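Local coordinates for discoidin-2 (PDB 2VMD), which binds galactose and N-acetylgalactosamine as a homotrimeric lectin and may take part in spore coat formation, at residues K71-I76 and P127-R132; S178-R183 and W238-V243; I203-V208 and Y244-D249. All coordinates share one frame; numbering follows the deposited sequence.

Interaction 1 (K71-I76 and P127-R132); sequences KHFVAI and PPIKAR
Lys71 and Ala131 form one antiparallel hydrogen-bonded pair and Phe73 and Ile129 the next, with the non-hydrogen-bonded pair His72 and Lys130 between them. Lys71 and Ala131 exchange two backbone hydrogen bonds, Lys71 N donating to Ala131 O at 2.9 Å and Ala131 N to Lys71 O. Phe73 N reaches Ile129 O at 2.7 Å. Around Phe73, CB meets Ile129 CB and ring atom CE2 comes to 4.3 Å from Ala131 CB, while Lys71 CB rests 3.8 Å above one ring face, toward the rim. The Lys71 chain is bent about its CG-CD bond (chi3 -46°) and the bonds on both sides of it, which carries Lys71 NZ round to Arg132 O at 2.8 Å; Ser69 O and Ser67 OG are its further partners. On the other face of the sheet His72 and Lys130 run side by side, His72 NE2 lying 3.8 Å from Lys130 CD. Farther along, Val74 CG1 touches the Pro128 ring at CG. Tyr95 of strand 87-96 packs on Ile129 and Ala131, and Leu151 on Phe73, so the face carrying Phe73, Ile129 and Ala131 lies in the core of the F5/8 type C beta-sandwich. His72 and Lys130 instead meet a second subunit, through weak hydrogen bonds to its Asn257 and Asn256. Three oxygen acceptors thus surround the buried Lys71 ammonium, which would favour its charged form.

Interaction 2 (S178-R183 and W238-V243); sequences SGTGSR and WGNNAV. With MBG (methyl beta-D-galactopyranoside), chain D.
The Arg183 guanidinium has Gly179 O 3.4 Å above one face, over its centre, while Asn241 O and Gly239 O of the facing segment lie at its edge, near the plane. Arg183 NH1 and NH2 both grip Asn241 O end-on: NH1 approaches at 2.7 Å nearly along the C=O axis, and NH2 at 2.8 Å on a lone pair. Arg183 NH2 also bonds to Gly239 O at 2.9 Å from well above that carbonyl's plane; Gly181 N reaches the same oxygen from the opposite face at 2.6 Å. The chain of Arg183 bends at chi3 (-84°), turning NE back to Gly181 O at 2.7 Å, so bonds from NE, NH1 and NH2 together hold the group's rotation. The Trp238 indole presents its edge to the methyl galactoside, and NE1 donates to O3 of the sugar at 2.8 Å in a nearly straight bond (170°). Trp238 CB packs 3.9 Å from Ser182 CA. A water spans the two segments from Gly179 O to Asn240 O. In the galactose site Arg218 also bonds the sugar, as does Asp209 of the second subunit. Asn241 ND2 donates to Gln216 O and His211 O, holding the amide so that OD1 accepts from Arg218 NH1 as a second-shell group. The segment 178-183 is the loop entering strand 183-190, and residues 238-241 form a type II' turn between strands 230-237 and 242-254, so Arg183 pins one loop of the lectin-like domain against the turn that carries Trp238.

Interaction 3 (I203-V208 and Y244-D249); sequences IGCKKV and YDLTFD. With MBG (methyl beta-D-galactopyranoside), chain B.
A classic beta bulge interrupts the antiparallel pairing of strands 200-211 and 242-254: Lys206 and Lys207 both face Thr247. Lys206 N donates to Thr247 O at 2.8 Å in an almost straight bond (170°), and Lys207 N adds a weak one to the same oxygen. Within the bulge Thr247 N returns a bond to Lys207 O; before it, Gly204 and Asp249 form a hydrogen-bonded pair. The two lysines of the bulge go to different carboxylates. Lys206, its CG between the backbone N and the carbonyl carbon (chi1 62°) and its chain extended beyond, passes Thr247 CG2, and its NZ forms a salt bridge with Asp249 OD1 at 2.8 Å, on the syn side but well out of the carboxylate plane. Lys207 crosses Asp245 at about a right angle, its NZ making a salt bridge to Asp245 OD2 at 3.0 Å on the anti side, tilted somewhat from the plane. Both strands belong to the lectin-like domain, whose H-type lectin sheet continues into the third subunit through Lys207 and Val208. Lys206 is gripped again by Glu168, Asp245 OD1 by Gly172 N, and Asp249 OD2 accepts from Ile203 N of the third subunit. On the other face of the sheet Ile203 CD1 lies over one face of the Phe248 ring, 3.9 Å from CD1, while Cys205 SG sits 4.8 Å from the ring centroid. Val208 CG2 and Leu246 CD2 pack alongside at 3.8 Å, and Trp219 of strand 216-224 touches Cys205, Val208, Leu246 and Phe248. At the start of segment 244-249, Tyr244 offers a ring face to a bound methyl galactoside, whose C4 stands 3.6 Å above its centre; Asp209 and, from the third subunit, Arg218 and Trp238 hydrogen-bond this sugar.

From the N terminus, interaction 1 comes first, joining 71-76 to 127-132, on strands 70-79 and 121-131, across 50 intervening residues and closing within the beta-sandwich before the linker at 156-162. The other two contacts follow in the lectin-like region, so interaction 1 stands in series with both; its centre is 57 Å from that of interaction 2 and 44 Å from that of interaction 3. Interaction 2 opens at 178-183, interaction 3 at 203-208, and their partners 238-243 and 244-249 follow in the same order, so the two loops cross. Those partners adjoin in sequence, the first running from the turn at 238-241 into strand 242-254, the second lying on it.

Interaction 1 (K71-I76 and P127-R132)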
loop_
_atom_site.group_PDB
_atom_site.type_symbol
_atom_site.label_atom_id
_atom_site.label_comp_id
_atom_site.label_asym_id
_atom_site.label_seq_id
_atom_site.Cartn_x
_atom_site.Cartn_y
_atom_site.Cartn_z
ATOM N N LYS A 71 -1.585 -1.882 10.181
ATOM C CA LYS A 71 -0.662 -2.707 10.910
ATOM C C LYS A 71 -1.455 -3.396 11.981
ATOM O O LYS A 71 -2.461 -2.852 12.457
ATOM C CB LYS A 71 0.473 -1.845 11.518
ATOM C CG LYS A 71 1.457 -1.444 10.421
ATOM C CD LYS A 71 2.029 -0.066 10.514
ATOM C CE LYS A 71 1.001 1.003 10.812
ATOM N NZ LYS A 71 0.859 1.887 9.666
ATOM N N HIS A 72 -1.009 -4.591 12.313
ATOM C CA HIS A 72 -1.489 -5.317 13.467
ATOM C C HIS A 72 -0.362 -5.325 14.499
ATOM O O HIS A 72 0.575 -6.132 14.412
ATOM C CB HIS A 72 -1.838 -6.743 13.067
ATOM C CG HIS A 72 -3.019 -6.820 12.150
ATOM N ND1 HIS A 72 -2.905 -6.675 10.786
ATOM C CD2 HIS A 72 -4.336 -6.992 12.402
ATOM C CE1 HIS A 72 -4.099 -6.756 10.232
ATOM N NE2 HIS A 72 -4.985 -6.955 11.190
ATOM N N PHE A 73 -0.474 -4.423 15.474
ATOM C CA PHE A 73 0.563 -4.229 16.475
ATOM C C PHE A 73 0.366 -5.260 17.551
ATOM O O PHE A 73 -0.702 -5.326 18.137
ATOM C CB PHE A 73 0.489 -2.805 17.058
ATOM C CG PHE A 73 1.038 -1.751 16.141
ATOM C CD1 PHE A 73 2.382 -1.764 15.764
ATOM C CD2 PHE A 73 0.207 -0.748 15.632
ATOM C CE1 PHE A 73 2.873 -0.785 14.902
ATOM C CE2 PHE A 73 0.702 0.223 14.779
ATOM C CZ PHE A 73 2.041 0.189 14.413
ATOM N N VAL A 74 1.406 -6.047 17.805
ATOM C CA VAL A 74 1.382 -7.126 18.773
ATOM C C VAL A 74 2.141 -6.775 20.061
ATOM O O VAL A 74 1.915 -7.408 21.114
ATOM C CB VAL A 74 1.976 -8.446 18.166
ATOM C CG1 VAL A 74 1.174 -8.821 16.920
ATOM C CG2 VAL A 74 3.439 -8.283 17.806
ATOM N N ALA A 75 3.008 -5.762 19.994
ATOM C CA ALA A 75 3.707 -5.307 21.220
ATOM C C ALA A 75 4.301 -3.930 21.045
ATOM O O ALA A 75 4.551 -3.454 19.908
ATOM C CB ALA A 75 4.780 -6.255 21.610
ATOM N N ILE A 76 4.527 -3.298 22.188
ATOM C CA ILE A 76 5.331 -2.090 22.266
ATOM C C ILE A 76 6.365 -2.286 23.363
ATOM O O ILE A 76 6.048 -2.822 24.442
ATOM C CB ILE A 76 4.443 -0.849 22.561
ATOM C CG1 ILE A 76 5.314 0.392 22.701
ATOM C CG2 ILE A 76 3.694 -1.058 23.863
ATOM C CD1 ILE A 76 4.519 1.629 23.010
ATOM N N PRO A 127 -6.333 -8.952 21.593
ATOM C CA PRO A 127 -5.892 -9.099 20.196
ATOM C C PRO A 127 -4.897 -7.974 19.784
ATOM O O PRO A 127 -4.742 -7.013 20.523
ATOM C CB PRO A 127 -7.198 -8.951 19.408
ATOM C CG PRO A 127 -8.070 -8.094 20.275
ATOM C CD PRO A 127 -7.729 -8.473 21.694
ATOM N N PRO A 128 -4.211 -8.117 18.633
ATOM C CA PRO A 128 -3.380 -7.027 18.085
ATOM C C PRO A 128 -4.147 -5.716 17.914
ATOM O O PRO A 128 -5.337 -5.731 17.585
ATOM C CB PRO A 128 -2.984 -7.550 16.709
ATOM C CG PRO A 128 -2.964 -9.025 16.871
ATOM C CD PRO A 128 -4.123 -9.330 17.802
ATOM N N ILE A 129 -3.471 -4.588 18.140
ATOM C CA ILE A 129 -4.074 -3.287 17.879
ATOM C C ILE A 129 -3.997 -3.121 16.363
ATOM O O ILE A 129 -2.931 -3.237 15.767
ATOM C CB ILE A 129 -3.310 -2.149 18.588
ATOM C CG1 ILE A 129 -3.584 -2.183 20.093
ATOM C CG2 ILE A 129 -3.624 -0.791 17.940
ATOM C CD1 ILE A 129 -2.696 -1.223 20.919
ATOM N N LYS A 130 -5.134 -2.845 15.744
ATOM C CA LYS A 130 -5.177 -2.696 14.296
ATOM C C LYS A 130 -5.248 -1.204 13.958
ATOM O O LYS A 130 -6.217 -0.522 14.274
ATOM C CB LYS A 130 -6.374 -3.490 13.765
ATOM C CG LYS A 130 -6.551 -3.474 12.292
ATOM C CD LYS A 130 -7.717 -4.395 11.929
ATOM C CE LYS A 130 -8.436 -3.776 10.764
ATOM N NZ LYS A 130 -9.692 -4.490 10.337
ATOM N N ALA A 131 -4.204 -0.689 13.319
ATOM C CA ALA A 131 -4.034 0.749 13.242
ATOM C C ALA A 131 -3.142 1.168 12.076
ATOM O O ALA A 131 -2.230 0.460 11.702
ATOM C CB ALA A 131 -3.446 1.282 14.577
ATOM N N ARG A 132 -3.404 2.356 11.542
ATOM C CA ARG A 132 -2.457 3.027 10.644
ATOM C C ARG A 132 -1.461 3.932 11.412
ATOM O O ARG A 132 -0.281 4.025 11.038
ATOM C CB ARG A 132 -3.200 3.838 9.589
ATOM C CG ARG A 132 -3.793 2.965 8.464
ATOM C CD ARG A 132 -4.425 3.800 7.366
ATOM N NE ARG A 132 -4.766 2.925 6.239
ATOM C CZ ARG A 132 -5.949 2.351 6.075
ATOM N NH1 ARG A 132 -6.921 2.602 6.923
ATOM N NH2 ARG A 132 -6.162 1.561 5.036
#

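Interaction 2 (S178-R183 and W238-V243)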
loop_
_atom_site.group_PDB
_atom_site.type_symbol
_atom_site.label_atom_id
_atom_site.label_comp_id
_atom_site.label_asym_id
_atom_site.label_seq_id
_atom_site.Cartn_x
_atom_site.Cartn_y
_atom_site.Cartn_z
ATOM N N SER A 178 -18.464 -28.544 -34.241
ATOM C CA SER A 178 -18.657 -29.774 -34.998
ATOM C C SER A 178 -17.607 -30.753 -34.520
ATOM O O SER A 178 -16.639 -30.344 -33.894
ATOM C CB SER A 178 -18.479 -29.500 -36.498
ATOM O OG SER A 178 -17.139 -29.106 -36.817
ATOM N N GLY A 179 -17.807 -32.045 -34.782
ATOM C CA GLY A 179 -16.772 -33.027 -34.526
ATOM C C GLY A 179 -17.083 -33.929 -33.362
ATOM O O GLY A 179 -18.109 -33.803 -32.713
ATOM N N THR A 180 -16.176 -34.847 -33.100
ATOM C CA THR A 180 -16.422 -35.889 -32.134
ATOM C C THR A 180 -15.177 -36.079 -31.290
ATOM O O THR A 180 -14.033 -35.973 -31.792
ATOM C CB THR A 180 -16.840 -37.247 -32.874
ATOM O OG1 THR A 180 -16.859 -38.339 -31.927
ATOM C CG2 THR A 180 -15.824 -37.599 -33.991
ATOM N N GLY A 181 -15.387 -36.427 -30.026
ATOM C CA GLY A 181 -14.270 -36.719 -29.121
ATOM C C GLY A 181 -13.707 -35.415 -28.561
ATOM O O GLY A 181 -14.268 -34.335 -28.834
ATOM N N SER A 182 -12.626 -35.519 -27.785
ATOM C CA SER A 182 -11.953 -34.352 -27.183
ATOM C C SER A 182 -11.519 -33.368 -28.245
ATOM O O SER A 182 -10.734 -33.709 -29.147
ATOM C CB SER A 182 -10.714 -34.749 -26.411
ATOM O OG SER A 182 -11.032 -35.584 -25.304
ATOM N N ARG A 183 -12.040 -32.151 -28.143
ATOM C CA ARG A 183 -11.701 -31.094 -29.093
ATOM C C ARG A 183 -11.433 -29.791 -28.340
ATOM O O ARG A 183 -12.122 -29.449 -27.406
ATOM C CB ARG A 183 -12.812 -30.901 -30.125
ATOM C CG ARG A 183 -13.060 -32.124 -31.002
ATOM C CD ARG A 183 -14.448 -32.111 -31.593
ATOM N NE ARG A 183 -15.376 -32.663 -30.610
ATOM C CZ ARG A 183 -16.536 -32.096 -30.256
ATOM N NH1 ARG A 183 -16.945 -30.989 -30.848
ATOM N NH2 ARG A 183 -17.302 -32.670 -29.337
ATOM N N TRP A 238 -16.014 -32.209 -25.430
ATOM C CA TRP A 238 -15.716 -33.623 -25.692
ATOM C C TRP A 238 -17.032 -34.359 -25.962
ATOM O O TRP A 238 -18.063 -33.699 -26.154
ATOM C CB TRP A 238 -14.812 -34.237 -24.598
ATOM C CG TRP A 238 -15.447 -34.265 -23.226
ATOM C CD1 TRP A 238 -15.935 -35.366 -22.577
ATOM C CD2 TRP A 238 -15.632 -33.151 -22.332
ATOM N NE1 TRP A 238 -16.421 -35.010 -21.327
ATOM C CE2 TRP A 238 -16.229 -33.660 -21.142
ATOM C CE3 TRP A 238 -15.321 -31.783 -22.398
ATOM C CZ2 TRP A 238 -16.580 -32.823 -20.053
ATOM C CZ3 TRP A 238 -15.648 -30.958 -21.316
ATOM C CH2 TRP A 238 -16.289 -31.481 -20.155
ATOM N N GLY A 239 -17.007 -35.687 -26.017
ATOM C CA GLY A 239 -18.100 -36.427 -26.655
ATOM C C GLY A 239 -18.420 -35.828 -28.020
ATOM O O GLY A 239 -17.507 -35.515 -28.789
ATOM N N ASN A 240 -19.706 -35.655 -28.315
ATOM C CA ASN A 240 -20.112 -35.103 -29.594
ATOM C C ASN A 240 -20.791 -33.731 -29.496
ATOM O O ASN A 240 -21.563 -33.369 -30.370
ATOM C CB ASN A 240 -21.012 -36.104 -30.339
ATOM C CG ASN A 240 -20.276 -37.390 -30.707
ATOM O OD1 ASN A 240 -19.084 -37.375 -31.069
ATOM N ND2 ASN A 240 -20.979 -38.512 -30.614
ATOM N N ASN A 241 -20.476 -32.953 -28.461
ATOM C CA ASN A 241 -21.100 -31.626 -28.338
ATOM C C ASN A 241 -20.555 -30.690 -29.378
ATOM O O ASN A 241 -19.385 -30.794 -29.748
ATOM C CB ASN A 241 -20.875 -31.025 -26.973
ATOM C CG ASN A 241 -21.587 -31.774 -25.889
ATOM O OD1 ASN A 241 -21.118 -32.821 -25.454
ATOM N ND2 ASN A 241 -22.707 -31.214 -25.403
ATOM N N ALA A 242 -21.422 -29.792 -29.833
ATOM C CA ALA A 242 -21.103 -28.721 -30.765
ATOM C C ALA A 242 -21.201 -27.419 -29.983
ATOM O O ALA A 242 -22.278 -27.043 -29.535
ATOM C CB ALA A 242 -22.087 -28.739 -31.921
ATOM N N VAL A 243 -20.064 -26.770 -29.772
ATOM C CA VAL A 243 -20.018 -25.504 -29.033
ATOM C C VAL A 243 -19.879 -24.414 -30.081
ATOM O O VAL A 243 -18.876 -24.387 -30.798
ATOM C CB VAL A 243 -18.838 -25.471 -28.048
ATOM C CG1 VAL A 243 -18.721 -24.071 -27.387
ATOM C CG2 VAL A 243 -18.935 -26.607 -27.005
HETATM C C1 MBG D . -18.846 -39.674 -20.979
HETATM C C2 MBG D . -17.938 -38.435 -20.824
HETATM C C3 MBG D . -18.187 -37.808 -19.460
HETATM C C4 MBG D . -19.678 -37.492 -19.278
HETATM C C5 MBG D . -20.498 -38.759 -19.573
HETATM C C6 MBG D . -21.992 -38.486 -19.461
HETATM C C7 MBG D . -18.033 -39.596 -23.244
HETATM O O1 MBG D . -18.623 -40.420 -22.197
HETATM O O2 MBG D . -16.539 -38.724 -20.922
HETATM O O3 MBG D . -17.350 -36.650 -19.304
HETATM O O4 MBG D . -20.064 -36.432 -20.170
HETATM O O5 MBG D . -20.236 -39.242 -20.894
HETATM O O6 MBG D . -22.699 -39.735 -19.447
HETATM O O HOH W 1 -20.245 -31.896 -32.660
#

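Interaction 3 (I203-V208 and Y244-D249)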
loop_
_atom_site.group_PDB
_atom_site.type_symbol
_atom_site.label_atom_id
_atom_site.label_comp_id
_atom_site.label_asym_id
_atom_site.label_seq_id
_atom_site.Cartn_x
_atom_site.Cartn_y
_atom_site.Cartn_z
ATOM N N ILE A 203 -10.768 -17.597 -13.990
ATOM C CA ILE A 203 -11.718 -17.463 -15.100
ATOM C C ILE A 203 -13.114 -17.880 -14.652
ATOM O O ILE A 203 -13.278 -18.769 -13.809
ATOM C CB ILE A 203 -11.302 -18.272 -16.389
ATOM C CG1 ILE A 203 -11.306 -19.801 -16.150
ATOM C CG2 ILE A 203 -9.916 -17.800 -16.956
ATOM C CD1 ILE A 203 -11.087 -20.625 -17.405
ATOM N N GLY A 204 -14.104 -17.249 -15.256
ATOM C CA GLY A 204 -15.516 -17.572 -15.057
ATOM C C GLY A 204 -16.279 -17.341 -16.355
ATOM O O GLY A 204 -16.035 -16.369 -17.108
ATOM N N CYS A 205 -17.197 -18.258 -16.637
ATOM C CA CYS A 205 -17.987 -18.195 -17.856
ATOM C C CYS A 205 -19.105 -17.140 -17.777
ATOM O O CYS A 205 -19.831 -17.032 -16.757
ATOM C CB CYS A 205 -18.597 -19.572 -18.159
ATOM S SG CYS A 205 -19.309 -19.626 -19.849
ATOM N N LYS A 206 -19.246 -16.370 -18.853
ATOM C CA LYS A 206 -20.369 -15.423 -18.934
ATOM C C LYS A 206 -21.193 -15.536 -20.217
ATOM O O LYS A 206 -22.091 -14.717 -20.445
ATOM C CB LYS A 206 -19.897 -13.974 -18.735
ATOM C CG LYS A 206 -18.899 -13.457 -19.801
ATOM C CD LYS A 206 -18.651 -11.956 -19.578
ATOM C CE LYS A 206 -17.962 -11.297 -20.746
ATOM N NZ LYS A 206 -17.405 -9.923 -20.388
ATOM N N LYS A 207 -20.882 -16.531 -21.049
ATOM C CA LYS A 207 -21.706 -16.881 -22.221
ATOM C C LYS A 207 -21.534 -18.324 -22.629
ATOM O O LYS A 207 -20.391 -18.782 -22.834
ATOM C CB LYS A 207 -21.351 -16.024 -23.431
ATOM C CG LYS A 207 -22.079 -16.441 -24.695
ATOM C CD LYS A 207 -21.436 -15.820 -25.942
ATOM C CE LYS A 207 -22.349 -15.943 -27.090
ATOM N NZ LYS A 207 -21.801 -15.195 -28.286
ATOM N N VAL A 208 -22.665 -19.017 -22.789
ATOM C CA VAL A 208 -22.721 -20.349 -23.370
ATOM C C VAL A 208 -23.666 -20.338 -24.575
ATOM O O VAL A 208 -24.835 -19.915 -24.461
ATOM C CB VAL A 208 -23.184 -21.410 -22.327
ATOM C CG1 VAL A 208 -23.528 -22.765 -23.009
ATOM C CG2 VAL A 208 -22.114 -21.596 -21.284
ATOM N N TYR A 244 -20.889 -23.543 -30.145
ATOM C CA TYR A 244 -20.980 -22.421 -31.090
ATOM C C TYR A 244 -20.142 -21.226 -30.622
ATOM O O TYR A 244 -19.366 -20.657 -31.422
ATOM C CB TYR A 244 -22.435 -22.025 -31.302
ATOM C CG TYR A 244 -22.740 -21.105 -32.474
ATOM C CD1 TYR A 244 -23.252 -21.620 -33.668
ATOM C CD2 TYR A 244 -22.551 -19.720 -32.372
ATOM C CE1 TYR A 244 -23.539 -20.776 -34.746
ATOM C CE2 TYR A 244 -22.851 -18.874 -33.426
ATOM C CZ TYR A 244 -23.340 -19.405 -34.609
ATOM O OH TYR A 244 -23.639 -18.542 -35.660
ATOM N N ASP A 245 -20.235 -20.897 -29.333
ATOM C CA ASP A 245 -19.342 -19.897 -28.724
ATOM C C ASP A 245 -19.341 -20.067 -27.221
ATOM O O ASP A 245 -20.333 -20.537 -26.654
ATOM C CB ASP A 245 -19.831 -18.483 -29.070
ATOM C CG ASP A 245 -18.717 -17.400 -28.995
ATOM O OD1 ASP A 245 -17.505 -17.722 -28.910
ATOM O OD2 ASP A 245 -19.077 -16.202 -29.064
ATOM N N LEU A 246 -18.255 -19.615 -26.575
ATOM C CA LEU A 246 -18.164 -19.562 -25.117
ATOM C C LEU A 246 -17.397 -18.276 -24.820
ATOM O O LEU A 246 -16.523 -17.893 -25.610
ATOM C CB LEU A 246 -17.350 -20.754 -24.571
ATOM C CG LEU A 246 -17.937 -22.164 -24.444
ATOM C CD1 LEU A 246 -16.827 -23.233 -24.124
ATOM C CD2 LEU A 246 -19.077 -22.205 -23.449
ATOM N N THR A 247 -17.761 -17.565 -23.755
ATOM C CA THR A 247 -16.996 -16.362 -23.321
ATOM C C THR A 247 -16.634 -16.495 -21.828
ATOM O O THR A 247 -17.500 -16.851 -21.030
ATOM C CB THR A 247 -17.807 -15.056 -23.526
ATOM O OG1 THR A 247 -18.229 -14.959 -24.896
ATOM C CG2 THR A 247 -16.990 -13.769 -23.134
ATOM N N PHE A 248 -15.376 -16.175 -21.487
ATOM C CA PHE A 248 -14.883 -16.098 -20.108
ATOM C C PHE A 248 -14.399 -14.675 -19.800
ATOM O O PHE A 248 -13.757 -14.034 -20.650
ATOM C CB PHE A 248 -13.724 -17.064 -19.903
ATOM C CG PHE A 248 -14.125 -18.501 -19.902
ATOM C CD1 PHE A 248 -14.485 -19.137 -18.712
ATOM C CD2 PHE A 248 -14.166 -19.236 -21.090
ATOM C CE1 PHE A 248 -14.881 -20.483 -18.713
ATOM C CE2 PHE A 248 -14.552 -20.591 -21.084
ATOM C CZ PHE A 248 -14.905 -21.199 -19.898
ATOM N N ASP A 249 -14.717 -14.184 -18.603
ATOM C CA ASP A 249 -13.980 -13.058 -18.008
ATOM C C ASP A 249 -12.810 -13.678 -17.290
ATOM O O ASP A 249 -12.932 -14.773 -16.715
ATOM C CB ASP A 249 -14.847 -12.288 -17.004
ATOM C CG ASP A 249 -15.560 -11.097 -17.634
ATOM O OD1 ASP A 249 -15.204 -10.720 -18.786
ATOM O OD2 ASP A 249 -16.481 -10.550 -16.986
HETATM C C1 MBG B . -28.391 -19.581 -34.349
HETATM C C2 MBG B . -27.972 -18.607 -33.228
HETATM C C3 MBG B . -26.549 -18.936 -32.794
HETATM C C4 MBG B . -26.441 -20.411 -32.386
HETATM C C5 MBG B . -26.996 -21.287 -33.520
HETATM C C6 MBG B . -26.963 -22.762 -33.143
HETATM C C7 MBG B . -30.544 -18.560 -33.998
HETATM O O1 MBG B . -29.689 -19.300 -34.919
HETATM O O2 MBG B . -28.001 -17.228 -33.615
HETATM O O3 MBG B . -26.148 -18.037 -31.747
HETATM O O4 MBG B . -27.183 -20.637 -31.174
HETATM O O5 MBG B . -28.351 -20.939 -33.820
HETATM O O6 MBG B . -27.201 -23.554 -34.317
HETATM O O HOH W 2 -17.514 -8.134 -17.463
#